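Local structure of plasmin and fibronectin-binding protein A (Streptococcus pneumoniae, 4MR0) at residues 387-392 with 431-436; 465-470 with 491-496; 362-367 with 382-387; 368-373 with 391-396; 278-283 with 329-334. The protein acts as a pneumococcal surface adhesin and invasin that binds human fibronectin, plasmin, plasminogen and serum albumin, its part described here being a parallel beta-helix. All blocks are in the same frame, centred on the assembly; numbering follows the deposited sequence.

Interaction 1 of 5, residues 387-392 with 431-436; sequences VLIKGN and VVIAEN
Asn436 OD1 is gripped twice by Asn392, whose backbone Asn392 N donates to it at 2.9 Å and whose amide Asn392 ND2 donates at 3.0 Å, the amide nitrogen lying in the plane of the accepting carbonyl. The two amides sit side by side, 8° from coplanar, in the manner of the asparagine stacks of parallel beta-helices. In both residues CG is anti to the carbonyl carbon (chi1 -61° and -62°), a pose repeated from coil to coil. The stack runs on beyond this pair, since Asn392 OD1 accepts from Asn369 N and Asn392 ND2 also donates to Ile366 O. At the nitrogen end of the Asn436 amide, Asn436 ND2 meets Ile389 O at 2.9 Å from above the carbonyl plane, while Ala434 N reaches the same oxygen from the opposite face. Strands 387-390 and 431-434 run parallel in matched register. Val387, Ile389, Val431 and Ile433 share the buried face, where Ile389 CD1 packs 4.1 Å from Ile433 CG1 and both isoleucines also touch Val413. Past the strand end Glu435 runs alongside Lys390, and on the other face of the strands Leu388 CD1 rests 3.6 Å from Val432 CG1.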
# COMPACT_ATOMS: atom_id res chain seq x y z
N VAL A 387 12.06 -4.59 -3.73
CA VAL A 387 10.81 -4.81 -3.04
C VAL A 387 10.57 -6.30 -2.88
O VAL A 387 10.91 -7.09 -3.77
CB VAL A 387 9.62 -4.24 -3.84
CG1 VAL A 387 8.33 -4.46 -3.09
CG2 VAL A 387 9.85 -2.76 -4.12
N LEU A 388 10.00 -6.68 -1.74
CA LEU A 388 9.70 -8.08 -1.49
C LEU A 388 8.26 -8.18 -0.99
O LEU A 388 7.92 -7.68 0.08
CB LEU A 388 10.65 -8.68 -0.44
CG LEU A 388 10.35 -10.13 -0.04
CD1 LEU A 388 10.40 -11.03 -1.28
CD2 LEU A 388 11.34 -10.61 1.02
N ILE A 389 7.42 -8.81 -1.81
CA ILE A 389 6.01 -9.02 -1.49
C ILE A 389 5.92 -10.53 -1.33
O ILE A 389 5.84 -11.26 -2.32
CB ILE A 389 5.12 -8.55 -2.64
CG1 ILE A 389 5.38 -7.06 -2.90
CG2 ILE A 389 3.66 -8.80 -2.30
CD1 ILE A 389 5.00 -6.59 -4.29
N LYS A 390 5.93 -10.98 -0.08
CA LYS A 390 5.96 -12.41 0.20
C LYS A 390 5.02 -12.96 1.26
O LYS A 390 4.83 -12.35 2.33
CB LYS A 390 7.40 -12.79 0.53
CG LYS A 390 7.63 -14.23 0.95
CD LYS A 390 9.11 -14.54 0.87
CE LYS A 390 9.64 -15.14 2.16
NZ LYS A 390 9.53 -14.17 3.29
N GLY A 391 4.46 -14.13 0.97
CA GLY A 391 3.58 -14.81 1.90
C GLY A 391 2.30 -14.11 2.30
O GLY A 391 1.76 -14.37 3.38
N ASN A 392 1.80 -13.23 1.43
CA ASN A 392 0.58 -12.50 1.71
C ASN A 392 -0.63 -13.24 1.16
O ASN A 392 -0.51 -14.09 0.28
CB ASN A 392 0.64 -11.11 1.07
CG ASN A 392 1.78 -10.27 1.60
OD1 ASN A 392 1.70 -9.70 2.69
ND2 ASN A 392 2.87 -10.20 0.83
N VAL A 431 12.05 -6.38 -8.08
CA VAL A 431 10.79 -6.64 -7.40
C VAL A 431 10.59 -8.14 -7.34
O VAL A 431 10.66 -8.84 -8.36
CB VAL A 431 9.59 -6.01 -8.15
CG1 VAL A 431 8.29 -6.39 -7.44
CG2 VAL A 431 9.74 -4.49 -8.22
N VAL A 432 10.35 -8.64 -6.13
CA VAL A 432 10.12 -10.06 -5.94
C VAL A 432 8.72 -10.25 -5.38
O VAL A 432 8.35 -9.67 -4.35
CB VAL A 432 11.16 -10.68 -4.96
CG1 VAL A 432 10.84 -12.15 -4.70
CG2 VAL A 432 12.55 -10.55 -5.55
N ILE A 433 7.92 -11.05 -6.08
CA ILE A 433 6.56 -11.37 -5.70
C ILE A 433 6.58 -12.88 -5.52
O ILE A 433 6.54 -13.63 -6.50
CB ILE A 433 5.58 -10.97 -6.82
CG1 ILE A 433 5.69 -9.46 -7.07
CG2 ILE A 433 4.16 -11.33 -6.44
CD1 ILE A 433 5.01 -9.00 -8.34
N ALA A 434 6.65 -13.33 -4.28
CA ALA A 434 6.76 -14.76 -4.02
C ALA A 434 5.89 -15.34 -2.93
O ALA A 434 5.57 -14.68 -1.95
CB ALA A 434 8.21 -15.08 -3.71
N GLU A 435 5.51 -16.60 -3.13
CA GLU A 435 4.73 -17.34 -2.15
C GLU A 435 3.48 -16.66 -1.61
O GLU A 435 3.15 -16.80 -0.43
CB GLU A 435 5.65 -17.73 -0.99
CG GLU A 435 6.87 -18.55 -1.41
CD GLU A 435 8.09 -18.31 -0.53
OE1 GLU A 435 7.99 -18.51 0.71
OE2 GLU A 435 9.16 -17.93 -1.07
N ASN A 436 2.78 -15.92 -2.46
CA ASN A 436 1.54 -15.25 -2.05
C ASN A 436 0.37 -16.12 -2.49
O ASN A 436 0.47 -16.86 -3.47
CB ASN A 436 1.43 -13.88 -2.71
CG ASN A 436 2.55 -12.94 -2.32
OD1 ASN A 436 2.55 -12.39 -1.22
ND2 ASN A 436 3.51 -12.77 -3.21

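Interaction 2 of 5, residues 465-470 with 491-496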
# COMPACT_ATOMS: atom_id res chain seq x y z
N THR A 465 10.79 -10.83 -10.38
CA THR A 465 10.67 -12.25 -10.06
C THR A 465 9.29 -12.57 -9.50
O THR A 465 8.86 -11.98 -8.51
CB THR A 465 11.73 -12.69 -9.02
OG1 THR A 465 13.04 -12.51 -9.57
CG2 THR A 465 11.54 -14.15 -8.63
N VAL A 466 8.61 -13.51 -10.14
CA VAL A 466 7.29 -13.95 -9.71
C VAL A 466 7.40 -15.46 -9.52
O VAL A 466 7.37 -16.23 -10.50
CB VAL A 466 6.21 -13.64 -10.77
CG1 VAL A 466 4.85 -14.07 -10.25
CG2 VAL A 466 6.21 -12.14 -11.10
N THR A 467 7.53 -15.89 -8.27
CA THR A 467 7.72 -17.31 -7.99
C THR A 467 6.87 -17.91 -6.88
O THR A 467 6.53 -17.25 -5.90
CB THR A 467 9.18 -17.59 -7.59
OG1 THR A 467 9.52 -16.76 -6.47
CG2 THR A 467 10.12 -17.28 -8.75
N LYS A 468 6.56 -19.20 -7.04
CA LYS A 468 5.80 -19.96 -6.06
C LYS A 468 4.53 -19.34 -5.52
O LYS A 468 4.14 -19.59 -4.38
CB LYS A 468 6.72 -20.35 -4.90
CG LYS A 468 7.80 -21.35 -5.31
CD LYS A 468 8.63 -21.85 -4.14
CE LYS A 468 9.58 -22.97 -4.59
NZ LYS A 468 10.47 -23.47 -3.50
N ASN A 469 3.86 -18.53 -6.33
CA ASN A 469 2.61 -17.93 -5.91
C ASN A 469 1.50 -18.92 -6.25
O ASN A 469 1.62 -19.71 -7.19
CB ASN A 469 2.35 -16.62 -6.64
CG ASN A 469 3.40 -15.58 -6.34
OD1 ASN A 469 4.37 -15.42 -7.08
ND2 ASN A 469 3.21 -14.87 -5.24
N VAL A 470 0.41 -18.87 -5.48
CA VAL A 470 -0.72 -19.74 -5.71
C VAL A 470 -1.95 -18.90 -6.01
O VAL A 470 -2.41 -18.13 -5.16
CB VAL A 470 -1.02 -20.63 -4.49
CG1 VAL A 470 -2.29 -21.44 -4.72
CG2 VAL A 470 0.15 -21.57 -4.23
N ASN A 491 16.02 -9.56 -17.08
CA ASN A 491 15.95 -10.40 -15.90
C ASN A 491 14.55 -10.64 -15.33
O ASN A 491 14.25 -10.27 -14.20
CB ASN A 491 16.87 -9.84 -14.81
CG ASN A 491 18.34 -9.97 -15.18
OD1 ASN A 491 18.81 -11.07 -15.51
ND2 ASN A 491 19.07 -8.86 -15.13
N LEU A 492 13.70 -11.25 -16.15
CA LEU A 492 12.34 -11.58 -15.72
C LEU A 492 12.32 -13.08 -15.42
O LEU A 492 12.75 -13.89 -16.23
CB LEU A 492 11.33 -11.28 -16.84
CG LEU A 492 9.91 -11.82 -16.60
CD1 LEU A 492 9.28 -11.10 -15.43
CD2 LEU A 492 9.06 -11.64 -17.86
N VAL A 493 11.82 -13.42 -14.23
CA VAL A 493 11.70 -14.82 -13.82
C VAL A 493 10.28 -15.10 -13.35
O VAL A 493 9.79 -14.46 -12.41
CB VAL A 493 12.67 -15.17 -12.66
CG1 VAL A 493 12.39 -16.59 -12.14
CG2 VAL A 493 14.12 -15.06 -13.13
N VAL A 494 9.61 -16.04 -14.02
CA VAL A 494 8.25 -16.42 -13.65
C VAL A 494 8.31 -17.93 -13.53
O VAL A 494 8.29 -18.64 -14.54
CB VAL A 494 7.24 -16.02 -14.76
CG1 VAL A 494 5.82 -16.25 -14.27
CG2 VAL A 494 7.45 -14.56 -15.14
N SER A 495 8.39 -18.43 -12.30
CA SER A 495 8.53 -19.87 -12.12
C SER A 495 7.82 -20.49 -10.92
O SER A 495 7.59 -19.83 -9.91
CB SER A 495 10.01 -20.23 -12.03
OG SER A 495 10.72 -19.73 -13.14
N GLU A 496 7.50 -21.77 -11.06
CA GLU A 496 6.84 -22.55 -10.03
C GLU A 496 5.58 -21.95 -9.42
O GLU A 496 5.26 -22.18 -8.25
CB GLU A 496 7.85 -22.88 -8.93
CG GLU A 496 8.99 -23.75 -9.46
CD GLU A 496 10.01 -24.11 -8.40
OE1 GLU A 496 10.80 -23.23 -7.99
OE2 GLU A 496 10.00 -25.28 -7.96
O HOH W 1 14.47 -11.59 -11.86
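Thr465, Val466 and Thr467 pair with Val493, Val494 and Ser495 as parallel strands, the short axes 4.7 Å apart and only 9° from exactly aligned. Three backbone bonds stitch them together: Val466 N to Val493 O at 2.7 Å, Ser495 N to Val466 O at 3.0 Å and Lys468 N to Ser495 O at 3.1 Å. The last continues the pairing past the point where strand 465-467 ends, into a turn in which Lys468 and Glu496 both adopt positive phi. This is one rung of a parallel beta-helix, joining the fourth and fifth PbH1 repeats.

Valine meets valine on the buried face, Val466 CB standing 4.4 Å from Val494 CG1. The other face is more mixed. Thr465 and Val493 lie side by side and point the same way, and a water bridges Thr465 OG1 to Asn491 O, to which it donates. In Thr467 the torsion puts CG2 anti to the carbonyl carbon, and this methyl comes 4.1 Å from Val493 CG1. Beyond the strands, Lys468 and Glu496 stretch out alongside each other with extended chains. Lys468 CE approaches Glu496 OE1 to 3.6 Å, whereas the charges themselves stay 4.5 Å apart from Lys468 NZ to Glu496 OE1, beyond a salt bridge, so any attraction is probably modest.

Strand 431-440 flanks the pair next to 465-470, with Thr467 touching Ala434; on the side of 491-496, Ser495 OG bonds to Leu518 N of strand 515-523, while Leu485 and Ile506 pack against Val494 from strands 483-486 and 506-509.

Interaction 3 of 5, residues 362-367 with 382-387; sequences SNIKIL and TGFTDV
A corner of the parallel beta-helix is repeated from one coil to the next where Asn363 lies beside Asp386. The chain bends at both residues, each with positive phi, so that Ser362 pairs with Thr385 before the corner and Ile364 with Val387 after it, on different faces of the solenoid. Two backbone bonds hold the bends in step: Asn363 N donates to Thr385 O and Ile364 N to Asp386 O, both at 3.1 Å. Ser362 CA also comes within 3.0 Å of Thr385 O, a CA-H...O contact just ahead of the turn.

At the corner itself the two side chains repeat each other. In Asn363 and in Asp386 CG is anti to the backbone N (chi1 -170° and -179°), and the amide and carboxylate lie side by side with their planes 5° apart. Asp386 OD2 reaches Asn363 CB at 3.8 Å, a packing contact. The amide of Asn363 has its polar partner on the preceding coil, through Asn363 ND2 to Asn328 OD1, and its side chain lies about 3 Å from a bound calcium ion.

On the inner side the contact is apolar. Ile364 approaches Phe384 obliquely, with Ile364 CG1 4.3 Å from Phe384 CD2. The phenyl ring stacks in turn on Phe381 and touches Ile307, which also meets Ile364. After the bend, Val387 CG2 lies 4.3 Å from Ile364 CB.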
# COMPACT_ATOMS: atom_id res chain seq x y z
N SER A 362 13.48 2.23 -1.11
CA SER A 362 14.11 0.93 -1.33
C SER A 362 14.09 -0.01 -0.13
O SER A 362 13.99 0.44 1.02
CB SER A 362 15.56 1.13 -1.81
OG SER A 362 16.35 1.76 -0.81
N ASN A 363 14.21 -1.31 -0.41
CA ASN A 363 14.18 -2.37 0.60
C ASN A 363 12.86 -2.29 1.35
O ASN A 363 12.80 -2.08 2.57
CB ASN A 363 15.37 -2.27 1.57
CG ASN A 363 15.48 -3.50 2.48
OD1 ASN A 363 14.92 -4.55 2.18
ND2 ASN A 363 16.22 -3.37 3.57
N ILE A 364 11.80 -2.47 0.57
CA ILE A 364 10.43 -2.42 1.05
C ILE A 364 9.94 -3.86 1.13
O ILE A 364 9.89 -4.56 0.12
CB ILE A 364 9.54 -1.65 0.05
CG1 ILE A 364 10.18 -0.29 -0.28
CG2 ILE A 364 8.14 -1.47 0.62
CD1 ILE A 364 10.32 0.63 0.93
N LYS A 365 9.59 -4.30 2.33
CA LYS A 365 9.12 -5.66 2.53
C LYS A 365 7.67 -5.67 2.97
O LYS A 365 7.30 -5.01 3.93
CB LYS A 365 9.99 -6.36 3.58
CG LYS A 365 11.44 -6.48 3.18
CD LYS A 365 12.28 -7.12 4.29
CE LYS A 365 13.71 -7.33 3.83
NZ LYS A 365 14.60 -7.70 4.96
N ILE A 366 6.86 -6.44 2.26
CA ILE A 366 5.43 -6.54 2.56
C ILE A 366 5.25 -8.03 2.81
O ILE A 366 5.20 -8.82 1.87
CB ILE A 366 4.61 -6.06 1.36
CG1 ILE A 366 4.90 -4.57 1.14
CG2 ILE A 366 3.13 -6.32 1.59
CD1 ILE A 366 4.30 -3.98 -0.11
N LEU A 367 5.17 -8.38 4.09
CA LEU A 367 5.12 -9.77 4.51
C LEU A 367 3.93 -10.29 5.32
O LEU A 367 3.46 -9.66 6.26
CB LEU A 367 6.37 -10.06 5.32
CG LEU A 367 7.68 -9.43 4.81
CD1 LEU A 367 8.76 -9.58 5.88
CD2 LEU A 367 8.11 -10.11 3.51
N THR A 382 4.78 2.66 -8.03
CA THR A 382 5.66 3.04 -9.12
C THR A 382 6.83 3.74 -8.43
O THR A 382 6.63 4.49 -7.49
CB THR A 382 5.00 4.03 -10.14
OG1 THR A 382 5.96 4.37 -11.16
CG2 THR A 382 4.56 5.31 -9.44
N GLY A 383 8.05 3.47 -8.88
CA GLY A 383 9.20 4.10 -8.26
C GLY A 383 9.77 3.46 -7.00
O GLY A 383 10.20 4.17 -6.10
N PHE A 384 9.75 2.13 -6.93
CA PHE A 384 10.33 1.42 -5.78
C PHE A 384 11.52 0.61 -6.29
O PHE A 384 11.54 0.20 -7.45
CB PHE A 384 9.34 0.43 -5.15
CG PHE A 384 8.34 1.05 -4.20
CD1 PHE A 384 8.29 2.43 -3.99
CD2 PHE A 384 7.42 0.24 -3.54
CE1 PHE A 384 7.34 2.99 -3.14
CE2 PHE A 384 6.46 0.79 -2.68
CZ PHE A 384 6.43 2.17 -2.48
N THR A 385 12.49 0.35 -5.42
CA THR A 385 13.65 -0.45 -5.80
C THR A 385 13.91 -1.45 -4.68
O THR A 385 13.94 -1.09 -3.50
CB THR A 385 14.90 0.42 -6.01
OG1 THR A 385 14.60 1.45 -6.97
CG2 THR A 385 16.06 -0.43 -6.53
N ASP A 386 14.07 -2.72 -5.04
CA ASP A 386 14.30 -3.79 -4.08
C ASP A 386 13.08 -3.94 -3.18
O ASP A 386 13.05 -3.48 -2.04
CB ASP A 386 15.56 -3.51 -3.23
CG ASP A 386 15.85 -4.62 -2.23
OD1 ASP A 386 15.29 -5.73 -2.37
OD2 ASP A 386 16.66 -4.38 -1.30
N VAL A 387 12.06 -4.59 -3.73
CA VAL A 387 10.81 -4.81 -3.04
C VAL A 387 10.57 -6.30 -2.88
O VAL A 387 10.91 -7.09 -3.77
CB VAL A 387 9.62 -4.24 -3.84
CG1 VAL A 387 8.33 -4.46 -3.09
CG2 VAL A 387 9.85 -2.76 -4.12

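Interaction 4 of 5, residues 368-373 with 391-396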
# COMPACT_ATOMS: atom_id res chain seq x y z
N ASN A 368 3.49 -11.48 4.94
CA ASN A 368 2.43 -12.16 5.66
C ASN A 368 1.23 -11.31 6.07
O ASN A 368 0.77 -11.39 7.21
CB ASN A 368 3.06 -12.80 6.90
CG ASN A 368 4.25 -13.68 6.57
OD1 ASN A 368 5.19 -13.81 7.36
ND2 ASN A 368 4.22 -14.29 5.39
N ASN A 369 0.73 -10.48 5.15
CA ASN A 369 -0.44 -9.65 5.44
C ASN A 369 -1.67 -10.28 4.79
O ASN A 369 -1.54 -11.11 3.89
CB ASN A 369 -0.29 -8.23 4.87
CG ASN A 369 0.92 -7.51 5.40
OD1 ASN A 369 1.94 -7.38 4.70
ND2 ASN A 369 0.83 -7.05 6.64
N HIS A 370 -2.85 -9.87 5.24
CA HIS A 370 -4.10 -10.36 4.66
C HIS A 370 -4.83 -9.16 4.05
O HIS A 370 -5.32 -8.28 4.76
CB HIS A 370 -4.99 -11.00 5.74
CG HIS A 370 -6.26 -11.58 5.20
ND1 HIS A 370 -7.18 -12.23 6.00
CD2 HIS A 370 -6.77 -11.62 3.95
CE1 HIS A 370 -8.20 -12.64 5.27
NE2 HIS A 370 -7.97 -12.28 4.01
N PHE A 371 -4.89 -9.12 2.72
CA PHE A 371 -5.57 -8.04 2.01
C PHE A 371 -6.95 -8.58 1.66
O PHE A 371 -7.14 -9.24 0.64
CB PHE A 371 -4.78 -7.69 0.76
CG PHE A 371 -3.37 -7.24 1.03
CD1 PHE A 371 -3.13 -6.03 1.67
CD2 PHE A 371 -2.29 -8.04 0.66
CE1 PHE A 371 -1.81 -5.61 1.94
CE2 PHE A 371 -0.98 -7.63 0.93
CZ PHE A 371 -0.74 -6.42 1.57
N ASP A 372 -7.91 -8.27 2.53
CA ASP A 372 -9.27 -8.78 2.42
C ASP A 372 -10.27 -7.99 1.57
O ASP A 372 -11.00 -7.13 2.08
CB ASP A 372 -9.83 -8.95 3.83
CG ASP A 372 -10.97 -9.96 3.89
OD1 ASP A 372 -11.41 -10.44 2.83
OD2 ASP A 372 -11.42 -10.26 5.02
N ASN A 373 -10.30 -8.31 0.28
CA ASN A 373 -11.23 -7.70 -0.66
C ASN A 373 -11.02 -6.20 -0.93
O ASN A 373 -11.96 -5.41 -0.82
CB ASN A 373 -12.67 -7.95 -0.17
CG ASN A 373 -13.71 -7.81 -1.28
OD1 ASN A 373 -13.51 -8.31 -2.40
ND2 ASN A 373 -14.83 -7.16 -0.98
N GLY A 391 4.46 -14.13 0.97
CA GLY A 391 3.58 -14.81 1.90
C GLY A 391 2.30 -14.11 2.30
O GLY A 391 1.76 -14.37 3.38
N ASN A 392 1.80 -13.23 1.43
CA ASN A 392 0.58 -12.50 1.71
C ASN A 392 -0.63 -13.24 1.16
O ASN A 392 -0.51 -14.09 0.28
CB ASN A 392 0.64 -11.11 1.07
CG ASN A 392 1.78 -10.27 1.60
OD1 ASN A 392 1.70 -9.70 2.69
ND2 ASN A 392 2.87 -10.20 0.83
N ARG A 393 -1.81 -12.92 1.69
CA ARG A 393 -3.05 -13.52 1.23
C ARG A 393 -3.93 -12.41 0.65
O ARG A 393 -4.29 -11.47 1.34
CB ARG A 393 -3.76 -14.21 2.39
CG ARG A 393 -5.18 -14.61 2.08
CD ARG A 393 -5.80 -15.38 3.23
NE ARG A 393 -7.23 -15.58 3.04
CZ ARG A 393 -8.01 -16.25 3.88
NH1 ARG A 393 -7.49 -16.78 4.98
NH2 ARG A 393 -9.31 -16.37 3.63
N PHE A 394 -4.25 -12.51 -0.64
CA PHE A 394 -5.09 -11.51 -1.29
C PHE A 394 -6.43 -12.13 -1.63
O PHE A 394 -6.50 -13.01 -2.49
CB PHE A 394 -4.46 -11.01 -2.60
CG PHE A 394 -3.09 -10.42 -2.45
CD1 PHE A 394 -1.99 -11.22 -2.13
CD2 PHE A 394 -2.88 -9.06 -2.71
CE1 PHE A 394 -0.71 -10.68 -2.08
CE2 PHE A 394 -1.61 -8.51 -2.66
CZ PHE A 394 -0.51 -9.32 -2.35
N ASP A 395 -7.49 -11.68 -0.96
CA ASP A 395 -8.81 -12.21 -1.25
C ASP A 395 -9.62 -11.18 -2.03
O ASP A 395 -9.49 -9.97 -1.82
CB ASP A 395 -9.55 -12.56 0.05
CG ASP A 395 -8.95 -13.76 0.76
OD1 ASP A 395 -8.58 -14.74 0.09
OD2 ASP A 395 -8.86 -13.72 2.01
N LYS A 396 -10.46 -11.66 -2.94
CA LYS A 396 -11.30 -10.78 -3.73
C LYS A 396 -12.63 -11.46 -3.96
O LYS A 396 -12.70 -12.52 -4.58
CB LYS A 396 -10.62 -10.46 -5.07
CG LYS A 396 -11.39 -9.48 -5.95
CD LYS A 396 -11.56 -8.12 -5.29
CE LYS A 396 -12.23 -7.13 -6.25
NZ LYS A 396 -12.59 -5.85 -5.60
O HOH W 2 -7.64 -7.94 -1.76
O HOH W 3 -13.75 -4.34 -3.14
O HOH W 4 -15.18 -7.09 -5.14
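Phe371 and Phe394 form the tightly packed heart of this rung of the parallel beta-helix. Their planes are inclined at 40°, and Phe371 CD2 stands 3.4 Å from Phe394 CE2, over one face of the Phe394 ring toward its rim. Phe394 stacks on Phe438, and Phe371 meets Phe336. At the buried Asn373 end, two waters link Asn373 with Lys396, each through one weak bond. Lys396 NZ also bonds to Met374 O, and Asn373 OD1 accepts from Lys397 N.

The solvent side is looser. There ND2 of the exposed Asn368 reaches Gly391 O at 3.2 Å from above the carbonyl plane, and on the face opposite the phenylalanines the exposed Arg393 lays its guanidinium flat on the His370 ring, the planes 26° apart. Its CG is anti to the backbone N (chi1 168°), and the chain stays extended to NE, with CD over the same ring face. Both residues converge on Asp395 OD2, His370 NE2 donating at 2.6 Å and Arg393 NE at 2.7 Å in a salt bridge. Asp395 OD1 accepts from Asn439 ND2 and, weakly, from Arg393 NE. These donors would favour an ionised Asp395 despite the nearby carboxylate of Asp372.

Interaction 5 of 5, residues 278-283 with 329-334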
# COMPACT_ATOMS: atom_id res chain seq x y z
N VAL A 278 11.24 1.72 9.21
CA VAL A 278 9.89 1.86 9.73
C VAL A 278 9.20 0.51 9.65
O VAL A 278 9.23 -0.17 8.61
CB VAL A 278 9.06 2.86 8.93
CG1 VAL A 278 7.68 3.03 9.58
CG2 VAL A 278 9.78 4.20 8.86
N LEU A 279 8.58 0.12 10.75
CA LEU A 279 7.87 -1.15 10.82
C LEU A 279 6.42 -0.93 11.24
O LEU A 279 6.15 -0.20 12.18
CB LEU A 279 8.54 -2.07 11.85
CG LEU A 279 7.86 -3.40 12.18
CD1 LEU A 279 7.91 -4.32 10.96
CD2 LEU A 279 8.55 -4.08 13.37
N VAL A 280 5.51 -1.54 10.50
CA VAL A 280 4.09 -1.51 10.83
C VAL A 280 3.86 -3.01 11.02
O VAL A 280 4.08 -3.78 10.09
CB VAL A 280 3.25 -0.96 9.66
CG1 VAL A 280 1.76 -1.10 9.99
CG2 VAL A 280 3.60 0.52 9.43
N ASP A 281 3.44 -3.41 12.21
CA ASP A 281 3.28 -4.83 12.49
C ASP A 281 2.01 -5.19 13.27
O ASP A 281 1.55 -4.43 14.12
CB ASP A 281 4.52 -5.31 13.26
CG ASP A 281 4.54 -6.82 13.53
OD1 ASP A 281 3.93 -7.59 12.76
OD2 ASP A 281 5.18 -7.23 14.52
N ASN A 282 1.43 -6.35 12.93
CA ASN A 282 0.26 -6.90 13.61
C ASN A 282 -0.89 -5.91 13.84
O ASN A 282 -1.51 -5.89 14.90
CB ASN A 282 0.72 -7.49 14.95
CG ASN A 282 -0.32 -8.38 15.59
OD1 ASN A 282 -1.03 -9.13 14.92
ND2 ASN A 282 -0.43 -8.30 16.92
N SER A 283 -1.18 -5.11 12.81
CA SER A 283 -2.23 -4.12 12.90
C SER A 283 -3.38 -4.44 11.96
O SER A 283 -3.28 -5.33 11.11
CB SER A 283 -1.67 -2.73 12.56
OG SER A 283 -0.70 -2.34 13.52
N VAL A 329 11.55 -0.29 4.91
CA VAL A 329 10.19 -0.19 5.42
C VAL A 329 9.58 -1.58 5.31
O VAL A 329 9.64 -2.21 4.26
CB VAL A 329 9.35 0.80 4.60
CG1 VAL A 329 7.96 0.94 5.22
CG2 VAL A 329 10.04 2.16 4.55
N THR A 330 8.99 -2.05 6.40
CA THR A 330 8.37 -3.37 6.42
C THR A 330 6.96 -3.31 6.99
O THR A 330 6.75 -2.79 8.09
CB THR A 330 9.18 -4.39 7.30
OG1 THR A 330 10.51 -4.52 6.81
CG2 THR A 330 8.51 -5.77 7.26
N ILE A 331 6.00 -3.81 6.22
CA ILE A 331 4.61 -3.88 6.64
C ILE A 331 4.42 -5.39 6.76
O ILE A 331 4.65 -6.10 5.79
CB ILE A 331 3.65 -3.33 5.56
CG1 ILE A 331 4.14 -1.98 5.04
CG2 ILE A 331 2.24 -3.18 6.15
CD1 ILE A 331 4.21 -0.89 6.11
N GLN A 332 4.00 -5.88 7.92
CA GLN A 332 3.84 -7.32 8.07
C GLN A 332 2.78 -7.76 9.06
O GLN A 332 2.42 -7.01 9.96
CB GLN A 332 5.18 -7.93 8.51
CG GLN A 332 5.69 -7.35 9.83
CD GLN A 332 6.93 -8.05 10.34
OE1 GLN A 332 7.81 -8.42 9.56
NE2 GLN A 332 7.00 -8.24 11.65
N ASN A 333 2.31 -8.99 8.88
CA ASN A 333 1.31 -9.60 9.76
C ASN A 333 0.10 -8.73 10.06
O ASN A 333 -0.48 -8.82 11.14
CB ASN A 333 1.98 -10.00 11.08
CG ASN A 333 3.31 -10.71 10.86
OD1 ASN A 333 3.43 -11.58 10.00
ND2 ASN A 333 4.32 -10.34 11.65
N SER A 334 -0.29 -7.91 9.09
CA SER A 334 -1.43 -7.03 9.30
C SER A 334 -2.61 -7.36 8.42
O SER A 334 -2.48 -8.00 7.38
CB SER A 334 -0.99 -5.58 9.09
OG SER A 334 0.01 -5.23 10.04
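Asp281 reaches across to Gln332 and Asn333 one atom at a time. Its CB lies 4.2 Å from Gln332 CG. With CG anti to the backbone N (chi1 -176°), the carboxyl carbon passes close to the glutamine amide. At the tip, OD1 takes the main bond, from Asn333 ND2 at 3.0 Å on its syn side but tilted out of the carboxylate plane, and a weak one from Gln332 NE2 at 3.3 Å. Asp281 OD1 also comes within 3.2 Å of Gln332 O, a close approach of two acceptors. OD2 lies 3.5 Å from the same Gln332 NE2. The carboxylate is turned steeply against both amides, 76° from the glutamine plane and 58° from the asparagine plane.

Strands 278-281 and 329-332, which carry this cluster, run parallel in register as consecutive rungs of the beta-helix, the later one opening the second PbH1 repeat. Side chains alternate between the two faces of the paired strands. Leu279 CD1 lies 3.9 Å from Thr330 CB on the face that carries Asp281. The buried face is aliphatic: Ile331 CD1 meets Val280 CG2 at 3.7 Å, and Val278 and Val329 both touch Ile272.

After the strands the chain bends, and serines line up from coil to coil. Ser334 OG accepts from Ser283 N at 3.0 Å and donates to Gln332 O, an oxygen that also receives Asn282 N. Ser283 OG repeats the pattern one coil earlier, donating to Asp281 O and bonding to Val259 N.

Overall arrangement
Read in the order 5, 3 and 4, 1, 2, the contacts follow the beta-helix axis from earlier to later coils, with centres 24 Å apart between interactions 5 and 2. Strand 364-372 connects interaction 5 to the next coil through bonds such as Lys365 N to Val329 O at 2.8 Å. Interactions 3 and 4 then pair the same two successive coils at different points round the coil, 17 Å apart between centres, and the first hands Val387 to interaction 1 while the second shares Gly391 and Asn392 with it. Interaction 2 adjoins interaction 1 through Ile433 N to Thr465 O. The bound calcium lies near the corner of interaction 3, about 4 Å from the side chain of Leu388 and about 8 Å from that of Thr330.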